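Local coordinates for E2A dna-binding protein (Human adenovirus 5, PDB 2WB0) that binds single-stranded DNA and, by forming multimers, unwinds the template without ATP during strand-displacement replication of the viral genome, at residues A[109-112]-A[113-117]; A[330-333]-A[334-337]; A[171-174]-A[175-178]. All coordinates share one frame; numbering follows the deposited sequence.

In the fold
Along the chain, interaction 1 (109-117) comes first, a tight turn within the loop between strands 95-99 and 118-124, closed by backbone bonds joining Cys111 to Gly114 and Ser115 and Leu109 to Met117; it supplies Cys111 and His113 to a zinc ion. Interaction 3 (171-178) closes the type II turn Pro173-Gln176 between strands 158-165 and 185-186, flanked by the other zinc ligands, Cys166 and Cys182. Interaction 2 (330-337), after helix 300-315, closes a 3-10 turn through Ser332 O and Thr333 O. The three lie in series, neither nesting nor crossing. Interaction 2 bridges the others: Trp331 packs on His113 and Tyr337 stacks on Phe177, tying the late chain segment to the zinc-binding region.

Interaction 1: residues A[109-112]-A[113-117]; sequences LKCL and HGSIM. With ZN (zinc ion), chain B.
Cys111 and His113 grip one zinc ion from a tight local turn, in the loop that leads from strand 95-99 into strand 118-124. The metal is held by Cys111 SG at 2.3 Å and by His113 ND1 at 2.1 Å; Cys166 and Cys182 complete the site. Cys111 SG sits between its own backbone N and carbonyl carbon (chi1 71°), which sets the sulfur near His113 N and the zinc, while CG of His113 lies anti to its carbonyl carbon (chi1 -77°) and presents the ND1 edge. The sulfur lies at the edge of the imidazole, close to its plane, and also takes a weak hydrogen bond from His113 N at 3.5 Å.

A type I beta turn from Cys111 to Gly114 shapes the backbone. Gly114 N donates to Cys111 O at 2.9 Å, from well above the carbonyl plane, and Gly114 takes a positive phi (87°), readily open to glycine. Before and after the turn, the chain pairs with itself in a single beta bridge between Lys110 and Ile116, made by Cys111 N to Ser115 O and by a nearly straight bond of 2.8 Å from Met117 N to Leu109 O. A water joins the outer end, accepting from Leu109 N and donating to Met117 O.

Met117 folds back along this bridge: its CG lies 3.7 Å from Cys111 CB, and its SD rests near Leu109 CB. Both Leu109 and Met117 also touch Phe186 and Arg164, while the His113 ring meets Trp331 and His168. Two ligands separated by a single residue, in a Cys-X-His step across the turn, with two cysteines supplied later in the chain, form a Cys-His-Cys-Cys (CHCC) zinc site of this viral DNA-binding domain.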
ATOM      1  N   LEU A 109      18.690   4.436   1.204  1.00 16.35           N
ATOM      2  CA  LEU A 109      17.335   3.958   1.588  1.00 16.98           C
ATOM      3  C   LEU A 109      17.252   3.506   3.067  1.00 16.04           C
ATOM      4  O   LEU A 109      18.242   3.054   3.609  1.00 17.11           O
ATOM      5  CB  LEU A 109      16.853   2.829   0.699  1.00 17.12           C
ATOM      6  CG  LEU A 109      16.807   3.250  -0.767  1.00 19.78           C
ATOM      7  CD1 LEU A 109      16.772   2.023  -1.551  1.00 20.20           C
ATOM      8  CD2 LEU A 109      15.545   4.176  -1.004  1.00 18.81           C
ATOM      9  N   LYS A 110      16.105   3.709   3.705  1.00 15.85           N
ATOM     10  CA  LYS A 110      15.824   3.144   5.064  1.00 15.59           C
ATOM     11  C   LYS A 110      14.661   2.146   4.941  1.00 14.56           C
ATOM     12  O   LYS A 110      13.730   2.368   4.168  1.00 15.22           O
ATOM     13  CB  LYS A 110      15.487   4.251   6.096  1.00 16.36           C
ATOM     14  CG  LYS A 110      16.686   5.129   6.289  1.00 20.48           C
ATOM     15  CD  LYS A 110      16.439   6.331   7.120  1.00 22.54           C
ATOM     16  CE  LYS A 110      17.548   7.408   6.843  1.00 24.26           C
ATOM     17  NZ  LYS A 110      17.640   8.420   5.573  1.00 18.77           N
ATOM     18  N   CYS A 111      14.732   1.025   5.657  1.00 14.10           N
ATOM     19  CA  CYS A 111      13.658   0.048   5.662  1.00 13.26           C
ATOM     20  C   CYS A 111      12.613   0.355   6.701  1.00 15.26           C
ATOM     21  O   CYS A 111      12.641   1.411   7.320  1.00 16.49           O
ATOM     22  CB  CYS A 111      14.224  -1.370   5.852  1.00 12.70           C
ATOM     23  SG  CYS A 111      14.831  -1.653   7.518  1.00 16.02           S
ATOM     24  N   LEU A 112      11.662  -0.559   6.889  1.00 15.36           N
ATOM     25  CA  LEU A 112      10.569  -0.355   7.853  1.00 16.08           C
ATOM     26  C   LEU A 112      11.027  -0.262   9.299  1.00 16.52           C
ATOM     27  O   LEU A 112      10.373   0.377  10.109  1.00 18.08           O
ATOM     28  CB  LEU A 112       9.551  -1.476   7.719  1.00 15.29           C
ATOM     29  CG  LEU A 112       8.368  -1.374   6.772  1.00 21.42           C
ATOM     30  CD1 LEU A 112       8.097  -0.044   5.970  1.00 19.76           C
ATOM     31  CD2 LEU A 112       8.024  -2.687   6.074  1.00 20.45           C
ATOM     32  N   HIS A 113      12.193  -0.807   9.582  1.00 16.47           N
ATOM     33  CA  HIS A 113      12.808  -0.668  10.875  1.00 16.73           C
ATOM     34  C   HIS A 113      13.231   0.756  11.146  1.00 19.06           C
ATOM     35  O   HIS A 113      13.459   1.127  12.307  1.00 18.30           O
ATOM     36  CB  HIS A 113      14.035  -1.509  10.930  1.00 18.05           C
ATOM     37  CG  HIS A 113      13.748  -2.952  11.121  1.00 16.84           C
ATOM     38  ND1 HIS A 113      13.781  -3.871  10.089  1.00 16.68           N
ATOM     39  CD2 HIS A 113      13.456  -3.641  12.248  1.00 16.74           C
ATOM     40  CE1 HIS A 113      13.477  -5.065  10.572  1.00 16.26           C
ATOM     41  NE2 HIS A 113      13.251  -4.946  11.871  1.00 19.01           N
ATOM     42  N   GLY A 114      13.376   1.540  10.083  1.00 17.78           N
ATOM     43  CA  GLY A 114      13.861   2.913  10.155  1.00 17.33           C
ATOM     44  C   GLY A 114      15.387   3.024  10.104  1.00 18.30           C
ATOM     45  O   GLY A 114      15.960   4.098  10.308  1.00 17.41           O
ATOM     46  N   SER A 115      16.051   1.908   9.862  1.00 16.77           N
ATOM     47  CA  SER A 115      17.493   1.871   9.723  1.00 18.28           C
ATOM     48  C   SER A 115      17.911   1.797   8.278  1.00 18.73           C
ATOM     49  O   SER A 115      17.168   1.323   7.380  1.00 17.90           O
ATOM     50  CB  SER A 115      18.094   0.673  10.479  1.00 18.06           C
ATOM     51  OG  SER A 115      17.391  -0.522  10.228  1.00 17.88           O
ATOM     52  N   ILE A 116      19.078   2.345   8.031  1.00 18.78           N
ATOM     53  CA  ILE A 116      19.547   2.363   6.726  1.00 18.30           C
ATOM     54  C   ILE A 116      19.695   0.938   6.166  1.00 18.51           C
ATOM     55  O   ILE A 116      20.047   0.006   6.925  1.00 19.02           O
ATOM     56  CB  ILE A 116      20.840   3.232   6.530  1.00 19.95           C
ATOM     57  CG1 ILE A 116      22.052   2.452   6.371  1.00 22.17           C
ATOM     58  CG2 ILE A 116      21.012   4.577   7.232  1.00 21.73           C
ATOM     59  CD1 ILE A 116      22.181   2.537   5.003  1.00 17.36           C
ATOM     60  N   MET A 117      19.433   0.789   4.860  1.00 15.94           N
ATOM     61  CA  MET A 117      19.576  -0.475   4.152  1.00 17.90           C
ATOM     62  C   MET A 117      20.987  -0.686   3.601  1.00 19.28           C
ATOM     63  O   MET A 117      21.575   0.225   3.053  1.00 20.18           O
ATOM     64  CB  MET A 117      18.515  -0.628   3.016  1.00 15.82           C
ATOM     65  CG  MET A 117      17.045  -0.602   3.605  1.00 16.61           C
ATOM     66  SD  MET A 117      15.787  -0.647   2.238  1.00 17.37           S
ATOM     67  CE  MET A 117      15.871  -2.411   1.796  1.00 16.87           C
TER
HETATM   68 ZN    ZN B 601      14.142  -3.755   8.065  1.00 16.45          ZN
HETATM   69  O   HOH W   1      20.875   2.508   1.560  1.00 18.55           O

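Interaction 2: residues A[330-333]-A[334-337]; sequences KWST and KHQY
Trp331 reaches over the short 3-10 turn that follows it and lays the six-membered part of its indole against His335 and Gln336. Its CG is anti to the backbone N (chi1 174°), and this extended first torsion carries the ring forward along the chain although CB itself points away from 334-337. CZ3 meets His335 CB at 3.6 Å, CH2 lies 3.5 Å from His335 O, and CZ2 approaches the backbone of Gln336. The side chains of Trp331 and His335 run past each other in opposite directions.

Ser332 and Lys334 form a second meeting. Ser332 OG (chi1 75°) and Lys334 CG (chi1 55°) each sit between their own backbone N and carbonyl carbon, which turns them toward each other: OG stands 3.2 Å from CG, beside the aliphatic root of the lysine. Beyond CG the lysine chain is extended, and CG itself sits over the centre of the His335 imidazole, 4.0 Å above its plane. Lys330 O comes to the edge of that same imidazole.

Two backbone bonds fix the turn. His335 N donates to Ser332 O at 3.0 Å and Gln336 N to Thr333 O at 2.9 Å. A water lies within hydrogen-bonding distance of Thr333 O and Gln336 O, with more acceptors around it than it has protons.

Outside the turn, the indole touches Leu112 and the zinc ligand Cys182, and Tyr337 stacks on Phe177. The side chains thus meet mainly by van der Waals contact, while Ser332 O and Thr333 O accept backbone bonds; the consequence is an indole whose benzo part rests obliquely against the His335-Gln336 backbone, set against the metal site.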
ATOM      1  N   LYS A 330       4.686   2.359  13.077  1.00 18.41           N
ATOM      2  CA  LYS A 330       5.756   2.128  14.089  1.00 21.44           C
ATOM      3  C   LYS A 330       6.226   0.711  13.922  1.00 20.16           C
ATOM      4  O   LYS A 330       5.372  -0.189  13.851  1.00 20.27           O
ATOM      5  CB  LYS A 330       5.128   2.227  15.514  1.00 22.88           C
ATOM      6  CG  LYS A 330       4.490   3.590  15.817  1.00 29.25           C
ATOM      7  CD  LYS A 330       3.315   3.486  16.904  1.00 42.28           C
ATOM      8  CE  LYS A 330       3.689   4.118  18.252  1.00 46.96           C
ATOM      9  NZ  LYS A 330       2.476   4.414  19.117  1.00 49.38           N
ATOM     10  N   TRP A 331       7.544   0.469  13.926  1.00 19.96           N
ATOM     11  CA  TRP A 331       8.016  -0.901  13.731  1.00 20.09           C
ATOM     12  C   TRP A 331       7.607  -1.710  14.961  1.00 21.63           C
ATOM     13  O   TRP A 331       7.719  -1.207  16.078  1.00 19.57           O
ATOM     14  CB  TRP A 331       9.565  -0.982  13.565  1.00 18.53           C
ATOM     15  CG  TRP A 331       9.942  -2.432  13.510  1.00 20.65           C
ATOM     16  CD1 TRP A 331      10.559  -3.201  14.476  1.00 22.19           C
ATOM     17  CD2 TRP A 331       9.626  -3.313  12.426  1.00 20.21           C
ATOM     18  NE1 TRP A 331      10.615  -4.523  14.048  1.00 21.25           N
ATOM     19  CE2 TRP A 331      10.052  -4.599  12.787  1.00 20.66           C
ATOM     20  CE3 TRP A 331       8.968  -3.130  11.190  1.00 20.35           C
ATOM     21  CZ2 TRP A 331       9.871  -5.699  11.950  1.00 20.68           C
ATOM     22  CZ3 TRP A 331       8.804  -4.267  10.332  1.00 17.29           C
ATOM     23  CH2 TRP A 331       9.241  -5.511  10.750  1.00 17.00           C
ATOM     24  N   SER A 332       7.133  -2.933  14.775  1.00 21.35           N
ATOM     25  CA  SER A 332       6.927  -3.815  15.900  1.00 24.31           C
ATOM     26  C   SER A 332       6.997  -5.219  15.385  1.00 24.28           C
ATOM     27  O   SER A 332       7.001  -5.437  14.174  1.00 22.78           O
ATOM     28  CB  SER A 332       5.572  -3.545  16.579  1.00 25.43           C
ATOM     29  OG  SER A 332       4.508  -4.053  15.830  1.00 27.53           O
ATOM     30  N   THR A 333       7.011  -6.186  16.284  1.00 25.17           N
ATOM     31  CA  THR A 333       7.295  -7.532  15.884  1.00 27.77           C
ATOM     32  C   THR A 333       6.133  -8.129  15.131  1.00 27.64           C
ATOM     33  O   THR A 333       6.351  -9.064  14.371  1.00 27.56           O
ATOM     34  CB  THR A 333       7.738  -8.427  17.085  1.00 28.58           C
ATOM     35  OG1 THR A 333       6.663  -8.489  17.992  1.00 33.16           O
ATOM     36  CG2 THR A 333       8.869  -7.816  17.789  1.00 30.10           C
ATOM     37  N   LYS A 334       4.919  -7.577  15.264  1.00 27.71           N
ATOM     38  CA  LYS A 334       3.841  -8.106  14.452  1.00 28.49           C
ATOM     39  C   LYS A 334       4.129  -7.970  12.952  1.00 26.98           C
ATOM     40  O   LYS A 334       3.556  -8.723  12.168  1.00 27.53           O
ATOM     41  CB  LYS A 334       2.433  -7.517  14.753  1.00 30.27           C
ATOM     42  CG  LYS A 334       2.309  -6.020  14.683  1.00 35.81           C
ATOM     43  CD  LYS A 334       0.836  -5.541  14.554  1.00 43.76           C
ATOM     44  CE  LYS A 334       0.655  -4.071  15.115  1.00 48.02           C
ATOM     45  NZ  LYS A 334      -0.779  -3.564  15.233  1.00 48.62           N
ATOM     46  N   HIS A 335       4.980  -7.023  12.541  1.00 23.87           N
ATOM     47  CA  HIS A 335       5.219  -6.882  11.104  1.00 22.56           C
ATOM     48  C   HIS A 335       6.453  -7.679  10.681  1.00 21.18           C
ATOM     49  O   HIS A 335       6.827  -7.689   9.501  1.00 20.10           O
ATOM     50  CB  HIS A 335       5.439  -5.403  10.695  1.00 21.98           C
ATOM     51  CG  HIS A 335       4.331  -4.481  11.136  1.00 25.00           C
ATOM     52  ND1 HIS A 335       3.026  -4.648  10.736  1.00 26.41           N
ATOM     53  CD2 HIS A 335       4.339  -3.418  11.974  1.00 28.75           C
ATOM     54  CE1 HIS A 335       2.282  -3.700  11.274  1.00 29.59           C
ATOM     55  NE2 HIS A 335       3.062  -2.928  12.016  1.00 29.00           N
ATOM     56  N   GLN A 336       7.110  -8.306  11.638  1.00 19.43           N
ATOM     57  CA  GLN A 336       8.291  -9.103  11.307  1.00 19.32           C
ATOM     58  C   GLN A 336       8.048 -10.239  10.327  1.00 18.42           C
ATOM     59  O   GLN A 336       7.022 -10.923  10.410  1.00 19.46           O
ATOM     60  CB  GLN A 336       8.834  -9.689  12.613  1.00 20.30           C
ATOM     61  CG  GLN A 336      10.212 -10.143  12.555  1.00 21.24           C
ATOM     62  CD  GLN A 336      10.742 -10.281  13.975  1.00 25.75           C
ATOM     63  OE1 GLN A 336      11.531  -9.463  14.471  1.00 24.95           O
ATOM     64  NE2 GLN A 336      10.268 -11.299  14.641  1.00 23.89           N
ATOM     65  N   TYR A 337       8.970 -10.425   9.386  1.00 17.51           N
ATOM     66  CA  TYR A 337       8.874 -11.459   8.393  1.00 18.49           C
ATOM     67  C   TYR A 337       8.857 -12.795   9.148  1.00 19.02           C
ATOM     68  O   TYR A 337       9.557 -12.929  10.161  1.00 18.88           O
ATOM     69  CB  TYR A 337      10.132 -11.426   7.531  1.00 18.57           C
ATOM     70  CG  TYR A 337      10.086 -12.314   6.351  1.00 18.49           C
ATOM     71  CD1 TYR A 337      10.542 -13.633   6.418  1.00 20.16           C
ATOM     72  CD2 TYR A 337       9.655 -11.821   5.121  1.00 18.09           C
ATOM     73  CE1 TYR A 337      10.503 -14.462   5.283  1.00 18.53           C
ATOM     74  CE2 TYR A 337       9.652 -12.621   3.985  1.00 20.66           C
ATOM     75  CZ  TYR A 337      10.049 -13.947   4.091  1.00 19.14           C
ATOM     76  OH  TYR A 337      10.046 -14.698   2.968  1.00 19.94           O
TER
HETATM   77  O   HOH W   2       5.559 -11.353  12.634  1.00 25.85           O

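Interaction 3: residues A[171-174]-A[175-178]; sequences ACPA and NQFS
Gln176 turns its side chain back over Pro173: CG lies anti to the carbonyl carbon (chi1 -68°), and the chain then runs extended (chi2 -176°) until its amide reaches the pyrrolidine ring. There the amide passes aslant across the proline. OE1 of Gln176 lies 3.5 Å from Pro173 CG and also approaches Pro173 CD, while Gln176 CD sits 3.8 Å from Pro173 CB. The other end of the amide is tied through water: Gln176 NE2 donates weakly to a water that in turn donates to Ala174 O at 2.6 Å, so that the carbonyl at the middle of the turn is linked to the side chain that leaves it.

Cys172 comes in from the other arm. Its CB lies near Gln176 O, and its SG lies 3.9 Å from Ser178 CB. The OG of Ser178 is engaged elsewhere, hydrogen-bonding to Lys180 N and His168 O.

Underneath, Gln176 N donates to Pro173 O at 3.2 Å, with the donor raised out of the carbonyl plane. Asn175 takes a positive phi (71°), as the third position of a type II turn requires, and its carbonyl carbon lies over one face of the Phe177 ring, offset toward the rim. Phe177 also touches Phe185 and Arg237, while Ala174 reaches strand 118-124 at Lys120 and His122. The motif is a type II beta turn from Pro173 to Gln176, at the surface of the long loop between strands 158-165 and 185-186, a loop bounded by two cysteine ligands of the zinc site, Cys166 and Cys182.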
ATOM      1  N   ALA A 171      23.688 -10.503   6.429  1.00 22.37           N
ATOM      2  CA  ALA A 171      24.476 -11.734   6.228  1.00 22.87           C
ATOM      3  C   ALA A 171      23.704 -12.839   5.436  1.00 24.07           C
ATOM      4  O   ALA A 171      24.190 -13.943   5.289  1.00 24.51           O
ATOM      5  CB  ALA A 171      24.976 -12.261   7.632  1.00 22.83           C
ATOM      6  N   CYS A 172      22.499 -12.528   4.946  1.00 23.13           N
ATOM      7  CA  CYS A 172      21.706 -13.436   4.123  1.00 22.48           C
ATOM      8  C   CYS A 172      22.092 -13.197   2.656  1.00 23.36           C
ATOM      9  O   CYS A 172      22.537 -12.100   2.298  1.00 23.06           O
ATOM     10  CB  CYS A 172      20.219 -13.119   4.253  1.00 23.80           C
ATOM     11  SG  CYS A 172      19.534 -13.427   5.896  1.00 32.16           S
ATOM     12  N   PRO A 173      21.923 -14.210   1.793  1.00 23.52           N
ATOM     13  CA  PRO A 173      21.956 -13.945   0.341  1.00 24.25           C
ATOM     14  C   PRO A 173      20.989 -12.804   0.018  1.00 23.41           C
ATOM     15  O   PRO A 173      20.008 -12.671   0.712  1.00 21.58           O
ATOM     16  CB  PRO A 173      21.362 -15.243  -0.270  1.00 24.38           C
ATOM     17  CG  PRO A 173      21.745 -16.310   0.728  1.00 25.31           C
ATOM     18  CD  PRO A 173      21.571 -15.616   2.091  1.00 25.40           C
ATOM     19  N   ALA A 174      21.265 -12.023  -1.036  1.00 22.32           N
ATOM     20  CA  ALA A 174      20.327 -11.017  -1.493  1.00 23.48           C
ATOM     21  C   ALA A 174      18.955 -11.624  -1.753  1.00 21.89           C
ATOM     22  O   ALA A 174      18.832 -12.694  -2.356  1.00 21.42           O
ATOM     23  CB  ALA A 174      20.886 -10.286  -2.805  1.00 22.79           C
ATOM     24  N   ASN A 175      17.917 -10.954  -1.273  1.00 23.27           N
ATOM     25  CA  ASN A 175      16.501 -11.326  -1.496  1.00 25.00           C
ATOM     26  C   ASN A 175      16.091 -12.593  -0.727  1.00 26.60           C
ATOM     27  O   ASN A 175      15.084 -13.252  -1.060  1.00 25.72           O
ATOM     28  CB  ASN A 175      16.113 -11.415  -2.979  1.00 24.65           C
ATOM     29  CG  ASN A 175      14.632 -11.133  -3.230  1.00 27.57           C
ATOM     30  OD1 ASN A 175      13.910 -10.596  -2.388  1.00 28.09           O
ATOM     31  ND2 ASN A 175      14.157 -11.554  -4.390  1.00 30.25           N
ATOM     32  N   GLN A 176      16.841 -12.890   0.333  1.00 25.56           N
ATOM     33  CA  GLN A 176      16.375 -13.866   1.278  1.00 27.13           C
ATOM     34  C   GLN A 176      16.200 -13.147   2.583  1.00 26.49           C
ATOM     35  O   GLN A 176      16.904 -12.153   2.860  1.00 26.99           O
ATOM     36  CB  GLN A 176      17.312 -15.046   1.379  1.00 27.43           C
ATOM     37  CG  GLN A 176      17.277 -15.846   0.074  1.00 31.88           C
ATOM     38  CD  GLN A 176      18.132 -17.122   0.128  1.00 38.40           C
ATOM     39  OE1 GLN A 176      18.555 -17.587   1.237  1.00 39.03           O
ATOM     40  NE2 GLN A 176      18.448 -17.660  -1.066  1.00 32.33           N
ATOM     41  N   PHE A 177      15.236 -13.603   3.360  1.00 25.31           N
ATOM     42  CA  PHE A 177      14.869 -12.851   4.530  1.00 24.48           C
ATOM     43  C   PHE A 177      15.047 -13.663   5.809  1.00 24.63           C
ATOM     44  O   PHE A 177      14.611 -14.816   5.902  1.00 24.86           O
ATOM     45  CB  PHE A 177      13.444 -12.347   4.354  1.00 23.95           C
ATOM     46  CG  PHE A 177      13.209 -11.600   3.063  1.00 23.60           C
ATOM     47  CD1 PHE A 177      13.501 -10.232   2.981  1.00 23.89           C
ATOM     48  CD2 PHE A 177      12.698 -12.257   1.916  1.00 23.01           C
ATOM     49  CE1 PHE A 177      13.257  -9.503   1.785  1.00 21.69           C
ATOM     50  CE2 PHE A 177      12.476 -11.540   0.709  1.00 19.64           C
ATOM     51  CZ  PHE A 177      12.751 -10.167   0.656  1.00 22.23           C
ATOM     52  N   SER A 178      15.699 -13.052   6.780  1.00 23.48           N
ATOM     53  CA  SER A 178      15.861 -13.641   8.113  1.00 22.86           C
ATOM     54  C   SER A 178      14.577 -13.520   8.929  1.00 23.54           C
ATOM     55  O   SER A 178      13.682 -12.728   8.577  1.00 23.12           O
ATOM     56  CB  SER A 178      16.995 -12.902   8.840  1.00 23.10           C
ATOM     57  OG  SER A 178      16.531 -11.673   9.413  1.00 20.97           O
TER
HETATM   58  O   HOH W   3      19.020 -15.270  -2.829  1.00 46.03           O